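Local coordinates for nodulation protein S (Bradyrhizobium sp., PDB 3OFK) that probably methylates a nitrogen of the Nod factor during its synthesis, using S-adenosyl-L-methionine as methyl donor, and is held here with the product S-adenosyl-L-homocysteine, at residues 19-22 with 26-29; 36-41 with 119-124. All coordinates share one frame; numbering follows the deposited sequence.

Contact 1 (19-22 with 26-29); sequences RELA and PWRL. With SAH (S-adenosyl-L-homocysteine), chain E.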
ATOM      1  N   ARG A  19       9.428 -14.495   3.892  1.00 47.17           N
ATOM      2  CA  ARG A  19       8.761 -15.434   4.789  1.00 50.16           C
ATOM      3  C   ARG A  19       7.240 -15.315   4.706  1.00 48.90           C
ATOM      4  O   ARG A  19       6.546 -16.336   4.597  1.00 51.10           O
ATOM      5  CB  ARG A  19       9.236 -15.214   6.206  1.00 52.27           C
ATOM      6  CG  ARG A  19      10.644 -15.755   6.433  1.00 59.26           C
ATOM      7  CD  ARG A  19      10.655 -17.266   6.691  1.00 73.72           C
ATOM      8  NE  ARG A  19      11.787 -17.663   7.546  1.00 86.09           N
ATOM      9  CZ  ARG A  19      11.810 -17.589   8.882  1.00 95.03           C
ATOM     10  NH1 ARG A  19      10.760 -17.136   9.565  1.00 96.79           N
ATOM     11  NH2 ARG A  19      12.899 -17.975   9.548  1.00102.83           N
ATOM     12  N   GLU A  20       6.723 -14.091   4.753  1.00 46.68           N
ATOM     13  CA  GLU A  20       5.267 -13.888   4.655  1.00 45.91           C
ATOM     14  C   GLU A  20       4.740 -14.328   3.303  1.00 44.21           C
ATOM     15  O   GLU A  20       3.643 -14.882   3.213  1.00 43.63           O
ATOM     16  CB  GLU A  20       4.849 -12.432   4.895  1.00 44.13           C
ATOM     17  CG  GLU A  20       4.581 -12.058   6.319  1.00 47.07           C
ATOM     18  CD  GLU A  20       3.369 -12.729   6.951  1.00 53.35           C
ATOM     19  OE1 GLU A  20       2.520 -13.347   6.262  1.00 52.41           O
ATOM     20  OE2 GLU A  20       3.272 -12.632   8.182  1.00 62.82           O
ATOM     21  N   LEU A  21       5.524 -14.094   2.255  1.00 43.62           N
ATOM     22  CA  LEU A  21       5.110 -14.457   0.884  1.00 42.72           C
ATOM     23  C   LEU A  21       5.135 -15.978   0.597  1.00 44.17           C
ATOM     24  O   LEU A  21       4.619 -16.418  -0.434  1.00 44.64           O
ATOM     25  CB  LEU A  21       5.951 -13.693  -0.137  1.00 40.52           C
ATOM     26  CG  LEU A  21       5.621 -12.185  -0.201  1.00 36.52           C
ATOM     27  CD1 LEU A  21       6.757 -11.441  -0.804  1.00 35.23           C
ATOM     28  CD2 LEU A  21       4.264 -11.900  -0.929  1.00 36.52           C
ATOM     29  N   ALA A  22       5.732 -16.753   1.497  1.00 45.78           N
ATOM     30  CA  ALA A  22       5.766 -18.211   1.426  1.00 48.51           C
ATOM     31  C   ALA A  22       4.631 -18.857   2.225  1.00 50.32           C
ATOM     32  O   ALA A  22       4.404 -20.058   2.110  1.00 51.97           O
ATOM     33  CB  ALA A  22       7.093 -18.722   1.914  1.00 48.99           C
ATOM     34  N   PRO A  26      -0.481 -14.797   2.757  1.00 43.55           N
ATOM     35  CA  PRO A  26       0.463 -13.799   3.268  1.00 42.66           C
ATOM     36  C   PRO A  26      -0.224 -12.700   4.037  1.00 42.83           C
ATOM     37  O   PRO A  26      -1.221 -12.146   3.561  1.00 42.39           O
ATOM     38  CB  PRO A  26       1.115 -13.258   1.998  1.00 40.25           C
ATOM     39  CG  PRO A  26       1.079 -14.434   1.062  1.00 40.58           C
ATOM     40  CD  PRO A  26      -0.303 -15.005   1.306  1.00 42.49           C
ATOM     41  N   TRP A  27       0.294 -12.394   5.219  1.00 44.66           N
ATOM     42  CA  TRP A  27      -0.283 -11.351   6.093  1.00 45.64           C
ATOM     43  C   TRP A  27      -1.743 -11.606   6.497  1.00 47.28           C
ATOM     44  O   TRP A  27      -2.434 -10.716   7.022  1.00 47.64           O
ATOM     45  CB  TRP A  27      -0.147  -9.973   5.434  1.00 43.31           C
ATOM     46  CG  TRP A  27       1.255  -9.463   5.407  1.00 44.28           C
ATOM     47  CD1 TRP A  27       1.889  -8.760   6.391  1.00 49.52           C
ATOM     48  CD2 TRP A  27       2.200  -9.612   4.346  1.00 41.69           C
ATOM     49  NE1 TRP A  27       3.171  -8.474   6.013  1.00 45.77           N
ATOM     50  CE2 TRP A  27       3.388  -8.973   4.753  1.00 41.56           C
ATOM     51  CE3 TRP A  27       2.162 -10.232   3.096  1.00 37.31           C
ATOM     52  CZ2 TRP A  27       4.523  -8.923   3.945  1.00 40.39           C
ATOM     53  CZ3 TRP A  27       3.284 -10.165   2.280  1.00 43.26           C
ATOM     54  CH2 TRP A  27       4.451  -9.512   2.710  1.00 40.52           C
ATOM     55  N   ARG A  28      -2.207 -12.832   6.288  1.00 48.17           N
ATOM     56  CA  ARG A  28      -3.616 -13.167   6.494  1.00 49.97           C
ATOM     57  C   ARG A  28      -4.631 -12.238   5.789  1.00 47.93           C
ATOM     58  O   ARG A  28      -5.756 -12.075   6.257  1.00 48.44           O
ATOM     59  CB  ARG A  28      -3.923 -13.302   8.000  1.00 52.30           C
ATOM     60  CG  ARG A  28      -4.155 -14.731   8.435  1.00 60.54           C
ATOM     61  CD  ARG A  28      -4.948 -14.760   9.754  1.00 70.99           C
ATOM     62  NE  ARG A  28      -4.268 -13.978  10.800  1.00 76.85           N
ATOM     63  CZ  ARG A  28      -4.870 -13.358  11.819  1.00 81.30           C
ATOM     64  NH1 ARG A  28      -6.194 -13.396  11.956  1.00 84.15           N
ATOM     65  NH2 ARG A  28      -4.138 -12.683  12.710  1.00 81.21           N
ATOM     66  N   LEU A  29      -4.256 -11.668   4.649  1.00 45.85           N
ATOM     67  CA  LEU A  29      -5.114 -10.676   3.962  1.00 45.22           C
ATOM     68  C   LEU A  29      -6.423 -11.259   3.415  1.00 46.92           C
ATOM     69  O   LEU A  29      -7.403 -10.517   3.185  1.00 47.93           O
ATOM     70  CB  LEU A  29      -4.345  -9.995   2.817  1.00 42.91           C
ATOM     71  CG  LEU A  29      -3.112  -9.191   3.255  1.00 42.93           C
ATOM     72  CD1 LEU A  29      -2.227  -8.840   2.069  1.00 43.87           C
ATOM     73  CD2 LEU A  29      -3.482  -7.944   4.031  1.00 38.77           C
TER
HETATM   74  N   SAH E 217      -0.891  -3.116  -0.254  1.00 32.84           N
HETATM   75  CA  SAH E 217      -1.359  -4.465   0.047  1.00 33.52           C
HETATM   76  CB  SAH E 217      -0.181  -5.338   0.470  1.00 32.17           C
HETATM   77  CG  SAH E 217       0.544  -5.029   1.771  1.00 34.19           C
HETATM   78  SD  SAH E 217       1.783  -6.274   2.275  1.00 34.45           S
HETATM   79  C   SAH E 217      -2.469  -4.518   1.108  1.00 33.78           C
HETATM   80  O   SAH E 217      -2.724  -3.541   1.815  1.00 33.87           O
HETATM   81  OXT SAH E 217      -3.128  -5.543   1.270  1.00 32.80           O
HETATM   82  C5' SAH E 217       3.239  -5.278   1.810  1.00 33.43           C
HETATM   83  C4' SAH E 217       3.801  -5.440   0.412  1.00 35.23           C
HETATM   84  O4' SAH E 217       4.752  -4.401   0.186  1.00 32.34           O
HETATM   85  C3' SAH E 217       4.521  -6.767   0.173  1.00 32.65           C
HETATM   86  O3' SAH E 217       4.143  -7.300  -1.104  1.00 31.55           O
HETATM   87  C2' SAH E 217       6.003  -6.358   0.199  1.00 31.85           C
HETATM   88  O2' SAH E 217       6.807  -7.206  -0.585  1.00 32.22           O
HETATM   89  C1' SAH E 217       5.921  -4.972  -0.377  1.00 30.19           C
HETATM   90  N9  SAH E 217       7.049  -4.045  -0.134  1.00 31.03           N
HETATM   91  C8  SAH E 217       7.767  -3.883   1.024  1.00 31.85           C
HETATM   92  N7  SAH E 217       8.669  -2.899   0.825  1.00 26.12           N
HETATM   93  C5  SAH E 217       8.541  -2.425  -0.427  1.00 34.67           C
HETATM   94  C6  SAH E 217       9.211  -1.382  -1.068  1.00 31.12           C
HETATM   95  N6  SAH E 217      10.235  -0.759  -0.421  1.00 31.78           N
HETATM   96  N1  SAH E 217       8.867  -1.098  -2.366  1.00 36.19           N
HETATM   97  C2  SAH E 217       7.839  -1.803  -2.984  1.00 37.13           C
HETATM   98  N3  SAH E 217       7.163  -2.816  -2.313  1.00 32.93           N
HETATM   99  C4  SAH E 217       7.499  -3.113  -1.038  1.00 31.74           C

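Contact 2 (36-41 with 119-124); sequences RERHTQ and VVAEVL. With SAH (S-adenosyl-L-homocysteine), chain E.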
ATOM      1  N   ARG A  36     -10.039  -7.922   5.563  1.00 45.71           N
ATOM      2  CA  ARG A  36     -11.112  -7.765   4.568  1.00 46.36           C
ATOM      3  C   ARG A  36     -11.796  -6.391   4.703  1.00 46.78           C
ATOM      4  O   ARG A  36     -11.987  -5.714   3.686  1.00 43.97           O
ATOM      5  CB  ARG A  36     -12.137  -8.925   4.617  1.00 49.00           C
ATOM      6  CG  ARG A  36     -11.574 -10.300   4.191  1.00 52.62           C
ATOM      7  CD  ARG A  36     -12.683 -11.400   4.052  1.00 56.51           C
ATOM      8  NE  ARG A  36     -13.390 -11.726   5.314  1.00 65.67           N
ATOM      9  CZ  ARG A  36     -13.085 -12.725   6.159  1.00 66.26           C
ATOM     10  NH1 ARG A  36     -12.054 -13.538   5.948  1.00 70.37           N
ATOM     11  NH2 ARG A  36     -13.825 -12.921   7.240  1.00 67.57           N
ATOM     12  N   GLU A  37     -12.131  -5.987   5.953  1.00 48.69           N
ATOM     13  CA  GLU A  37     -12.729  -4.658   6.233  1.00 49.86           C
ATOM     14  C   GLU A  37     -11.783  -3.511   5.839  1.00 47.22           C
ATOM     15  O   GLU A  37     -12.224  -2.492   5.304  1.00 46.15           O
ATOM     16  CB  GLU A  37     -13.146  -4.465   7.703  1.00 52.35           C
ATOM     17  CG  GLU A  37     -14.342  -3.509   7.802  1.00 58.36           C
ATOM     18  CD  GLU A  37     -14.403  -2.675   9.064  1.00 69.37           C
ATOM     19  OE1 GLU A  37     -14.101  -3.202  10.162  1.00 68.80           O
ATOM     20  OE2 GLU A  37     -14.774  -1.480   8.950  1.00 71.88           O
ATOM     21  N   ARG A  38     -10.491  -3.689   6.100  1.00 45.95           N
ATOM     22  CA  ARG A  38      -9.509  -2.691   5.671  1.00 45.37           C
ATOM     23  C   ARG A  38      -9.503  -2.500   4.158  1.00 43.42           C
ATOM     24  O   ARG A  38      -9.478  -1.370   3.660  1.00 42.62           O
ATOM     25  CB  ARG A  38      -8.095  -3.074   6.130  1.00 44.36           C
ATOM     26  CG  ARG A  38      -7.077  -2.018   5.873  1.00 42.90           C
ATOM     27  CD  ARG A  38      -5.728  -2.403   6.477  1.00 41.71           C
ATOM     28  NE  ARG A  38      -5.170  -3.626   5.899  1.00 37.96           N
ATOM     29  CZ  ARG A  38      -4.572  -3.728   4.697  1.00 43.46           C
ATOM     30  NH1 ARG A  38      -4.427  -2.688   3.867  1.00 39.95           N
ATOM     31  NH2 ARG A  38      -4.105  -4.908   4.315  1.00 40.31           N
ATOM     32  N   HIS A  39      -9.501  -3.627   3.450  1.00 42.33           N
ATOM     33  CA  HIS A  39      -9.614  -3.639   2.017  1.00 40.68           C
ATOM     34  C   HIS A  39     -10.892  -3.021   1.492  1.00 41.93           C
ATOM     35  O   HIS A  39     -10.872  -2.369   0.452  1.00 40.84           O
ATOM     36  CB  HIS A  39      -9.504  -5.072   1.503  1.00 40.58           C
ATOM     37  CG  HIS A  39      -8.103  -5.560   1.365  1.00 39.22           C
ATOM     38  ND1 HIS A  39      -7.788  -6.727   0.700  1.00 42.05           N
ATOM     39  CD2 HIS A  39      -6.925  -5.009   1.739  1.00 38.92           C
ATOM     40  CE1 HIS A  39      -6.479  -6.898   0.714  1.00 37.52           C
ATOM     41  NE2 HIS A  39      -5.933  -5.859   1.321  1.00 35.02           N
ATOM     42  N   THR A  40     -12.001  -3.246   2.190  1.00 43.66           N
ATOM     43  CA  THR A  40     -13.273  -2.602   1.847  1.00 45.77           C
ATOM     44  C   THR A  40     -13.112  -1.083   1.917  1.00 45.76           C
ATOM     45  O   THR A  40     -13.472  -0.386   0.964  1.00 44.50           O
ATOM     46  CB  THR A  40     -14.437  -3.107   2.740  1.00 48.63           C
ATOM     47  OG1 THR A  40     -14.594  -4.524   2.558  1.00 45.50           O
ATOM     48  CG2 THR A  40     -15.738  -2.407   2.390  1.00 49.87           C
ATOM     49  N   GLN A  41     -12.519  -0.585   3.013  1.00 45.68           N
ATOM     50  CA  GLN A  41     -12.248   0.853   3.139  1.00 46.56           C
ATOM     51  C   GLN A  41     -11.265   1.368   2.105  1.00 44.42           C
ATOM     52  O   GLN A  41     -11.459   2.407   1.485  1.00 45.21           O
ATOM     53  CB  GLN A  41     -11.713   1.200   4.542  1.00 47.92           C
ATOM     54  CG  GLN A  41     -12.744   1.069   5.673  1.00 48.15           C
ATOM     55  CD  GLN A  41     -14.044   1.772   5.381  1.00 54.17           C
ATOM     56  OE1 GLN A  41     -14.062   2.849   4.775  1.00 51.00           O
ATOM     57  NE2 GLN A  41     -15.156   1.165   5.815  1.00 53.76           N
ATOM     58  N   VAL A 119      -2.314   3.663  -4.900  1.00 33.30           N
ATOM     59  CA  VAL A 119      -2.674   3.010  -3.650  1.00 34.30           C
ATOM     60  C   VAL A 119      -1.332   2.582  -2.998  1.00 34.09           C
ATOM     61  O   VAL A 119      -0.465   1.981  -3.641  1.00 33.90           O
ATOM     62  CB  VAL A 119      -3.652   1.813  -3.848  1.00 34.41           C
ATOM     63  CG1 VAL A 119      -4.011   1.194  -2.509  1.00 33.41           C
ATOM     64  CG2 VAL A 119      -4.955   2.240  -4.651  1.00 32.28           C
ATOM     65  N   VAL A 120      -1.166   2.957  -1.734  1.00 34.08           N
ATOM     66  CA  VAL A 120       0.033   2.698  -0.945  1.00 33.20           C
ATOM     67  C   VAL A 120      -0.430   2.346   0.441  1.00 33.37           C
ATOM     68  O   VAL A 120      -0.645   3.206   1.316  1.00 35.99           O
ATOM     69  CB  VAL A 120       1.019   3.880  -1.010  1.00 33.83           C
ATOM     70  CG1 VAL A 120       0.355   5.198  -0.611  1.00 34.28           C
ATOM     71  CG2 VAL A 120       2.251   3.619  -0.157  1.00 31.84           C
ATOM     72  N   ALA A 121      -0.617   1.050   0.649  1.00 33.36           N
ATOM     73  CA  ALA A 121      -1.173   0.533   1.900  1.00 34.32           C
ATOM     74  C   ALA A 121      -0.233  -0.485   2.553  1.00 32.83           C
ATOM     75  O   ALA A 121       0.175  -1.441   1.918  1.00 31.74           O
ATOM     76  CB  ALA A 121      -2.568  -0.133   1.624  1.00 33.98           C
ATOM     77  N   GLU A 122       0.142  -0.237   3.815  1.00 34.21           N
ATOM     78  CA  GLU A 122       0.845  -1.241   4.660  1.00 34.70           C
ATOM     79  C   GLU A 122       2.192  -1.664   4.033  1.00 33.80           C
ATOM     80  O   GLU A 122       2.611  -2.813   4.100  1.00 33.29           O
ATOM     81  CB  GLU A 122      -0.025  -2.455   4.922  1.00 35.74           C
ATOM     82  CG  GLU A 122      -1.477  -2.168   5.361  1.00 39.09           C
ATOM     83  CD  GLU A 122      -1.569  -1.376   6.665  1.00 37.51           C
ATOM     84  OE1 GLU A 122      -0.612  -1.424   7.479  1.00 38.35           O
ATOM     85  OE2 GLU A 122      -2.587  -0.675   6.824  1.00 39.23           O
ATOM     86  N   VAL A 123       2.855  -0.685   3.466  1.00 33.82           N
ATOM     87  CA  VAL A 123       4.155  -0.871   2.808  1.00 35.17           C
ATOM     88  C   VAL A 123       5.243   0.119   3.267  1.00 35.58           C
ATOM     89  O   VAL A 123       6.388  -0.294   3.464  1.00 37.01           O
ATOM     90  CB  VAL A 123       4.011  -0.811   1.276  1.00 34.47           C
ATOM     91  CG1 VAL A 123       3.390   0.513   0.856  1.00 33.00           C
ATOM     92  CG2 VAL A 123       5.351  -0.960   0.649  1.00 34.23           C
ATOM     93  N   LEU A 124       4.907   1.396   3.458  1.00 35.00           N
ATOM     94  CA  LEU A 124       5.962   2.413   3.671  1.00 35.77           C
ATOM     95  C   LEU A 124       6.749   2.231   4.972  1.00 35.79           C
ATOM     96  O   LEU A 124       7.910   2.636   5.043  1.00 35.64           O
ATOM     97  CB  LEU A 124       5.453   3.846   3.533  1.00 35.96           C
ATOM     98  CG  LEU A 124       4.908   4.358   2.194  1.00 34.93           C
ATOM     99  CD1 LEU A 124       4.385   5.825   2.360  1.00 33.98           C
ATOM    100  CD2 LEU A 124       5.955   4.303   1.098  1.00 33.27           C
TER
HETATM  101  N   SAH E 217      -0.891  -3.116  -0.254  1.00 32.84           N
HETATM  102  CA  SAH E 217      -1.359  -4.465   0.047  1.00 33.52           C
HETATM  103  CB  SAH E 217      -0.181  -5.338   0.470  1.00 32.17           C
HETATM  104  CG  SAH E 217       0.544  -5.029   1.771  1.00 34.19           C
HETATM  105  SD  SAH E 217       1.783  -6.274   2.275  1.00 34.45           S
HETATM  106  C   SAH E 217      -2.469  -4.518   1.108  1.00 33.78           C
HETATM  107  O   SAH E 217      -2.724  -3.541   1.815  1.00 33.87           O
HETATM  108  OXT SAH E 217      -3.128  -5.543   1.270  1.00 32.80           O
HETATM  109  C5' SAH E 217       3.239  -5.278   1.810  1.00 33.43           C
HETATM  110  C4' SAH E 217       3.801  -5.440   0.412  1.00 35.23           C
HETATM  111  O4' SAH E 217       4.752  -4.401   0.186  1.00 32.34           O
HETATM  112  C3' SAH E 217       4.521  -6.767   0.173  1.00 32.65           C
HETATM  113  O3' SAH E 217       4.143  -7.300  -1.104  1.00 31.55           O
HETATM  114  C2' SAH E 217       6.003  -6.358   0.199  1.00 31.85           C
HETATM  115  O2' SAH E 217       6.807  -7.206  -0.585  1.00 32.22           O
HETATM  116  C1' SAH E 217       5.921  -4.972  -0.377  1.00 30.19           C
HETATM  117  N9  SAH E 217       7.049  -4.045  -0.134  1.00 31.03           N
HETATM  118  C8  SAH E 217       7.767  -3.883   1.024  1.00 31.85           C
HETATM  119  N7  SAH E 217       8.669  -2.899   0.825  1.00 26.12           N
HETATM  120  C5  SAH E 217       8.541  -2.425  -0.427  1.00 34.67           C
HETATM  121  C6  SAH E 217       9.211  -1.382  -1.068  1.00 31.12           C
HETATM  122  N6  SAH E 217      10.235  -0.759  -0.421  1.00 31.78           N
HETATM  123  N1  SAH E 217       8.867  -1.098  -2.366  1.00 36.19           N
HETATM  124  C2  SAH E 217       7.839  -1.803  -2.984  1.00 37.13           C
HETATM  125  N3  SAH E 217       7.163  -2.816  -2.313  1.00 32.93           N
HETATM  126  C4  SAH E 217       7.499  -3.113  -1.038  1.00 31.74           C
HETATM  127  O   HOH W   1      -4.213  -0.005   4.845  1.00 17.02           O

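Contact 1 (19-22 with 26-29)
Two torsions turn Glu-20 and Trp-27 onto each other: the chain of Glu-20 bends at chi2 (-67°), folding its carboxylate back toward the 26-29 loop, and CG of Trp-27 stands anti to its own carbonyl carbon (chi1 -71°), which swings the indole under that bent chain. The aliphatic part of Glu-20 then lies over one indole face, a CH-pi contact with CB 3.5 Å from the centroid of the Trp-27 six-membered ring and almost on its normal. At its far end OE1 of Glu-20 accepts the backbone N-H of Trp-27 at 2.6 Å; the bond is nearly straight, but the nitrogen comes from above the carboxylate plane. CD2 of Leu-21 meets the ring at its edge, 3.8 Å from CZ3 of Trp-27, while the Pro-26 ring rests against the backbone carbonyl of Glu-20, its CB 3.2 Å from Glu-20 O. The opposite indole face is taken by the ligand, with SD of SAH 3.8 Å above the ring plane, and CH2 of Trp-27 lies 3.7 Å from C3' of the ribose. An alanine in place of Trp-27 would strip away this indole layer and is likely to leave a gap between Glu-20 and the thioether of SAH. The loop after helix 13-21 thus supplies one wall of the S-adenosyl-L-homocysteine pocket, the indole lying between the ligand and Glu-20 of the helix.

Contact 2 (36-41 with 119-124)
Arg-38 and Glu-122 lie antiparallel, side chain alongside side chain, so that the guanidinium meets the glutamate's aliphatic chain: CG of Glu-122 sits 3.3 Å from NH1 of Arg-38, over one guanidinium face. The two charged planes stand 69° apart, and OE2 of Glu-122, 4.0 Å from NH1 of Arg-38, is displaced from the guanidinium plane and faced by none of its N-H groups, too far and too oblique for a salt bridge. A water closes the gap instead, accepting from NH1 of Arg-38 and donating to OE2 of Glu-122. The other carboxylate oxygen, OE1, is hydrogen-bonded to Ala-155 N and the Tyr-125 hydroxyl, which probably fixes the glutamate's rotation.

The edge of the guanidinium is turned to the ligand. NH1 of Arg-38 gives a 2.8 Å hydrogen bond to O of SAH, whereas NH2 makes longer hydrogen bonds to both O and OXT of SAH. Extended through chi1 and chi2, the arginine chain bends at chi3 (62°) to present this edge, and Glu-35 forms a salt bridge with NE. CD2 of His-39 covers the guanidinium face opposite Glu-122, while its NE2 donates to OXT of SAH at 2.8 Å and 166°, with OXT in the imidazole plane. Ala-121 puts CB against the edge of the guanidinium, and its carbonyl O accepts from the SAH amino nitrogen at 2.9 Å. Helix 33-46 therefore binds the carboxylate and the end of strand 115-121 the amino group, together forming the amino-acid end of the S-adenosyl-L-homocysteine pocket in a Rossmann-like methyltransferase.

Contact 1 is complete by Leu-29, and the first half of contact 2 follows within a few residues on helix 33-46. Their centres lie about 15 Å apart, yet they touch directly through Leu-29, whose CD2 is 3.1 Å from NH2 of Arg-38. Both also reach the same SAH molecule. Contact 1 is local, joining helix 13-21 to the loop that leads into helix 33-46, whereas contact 2 spans 77 intervening residues to reach strand 115-121, a parallel strand between 52-58 and 148-155 in the mixed sheet. Helix 33-46 is thereby tied to the central sheet beside the ligand's carboxylate, while the 26-29 loop covers the thioether.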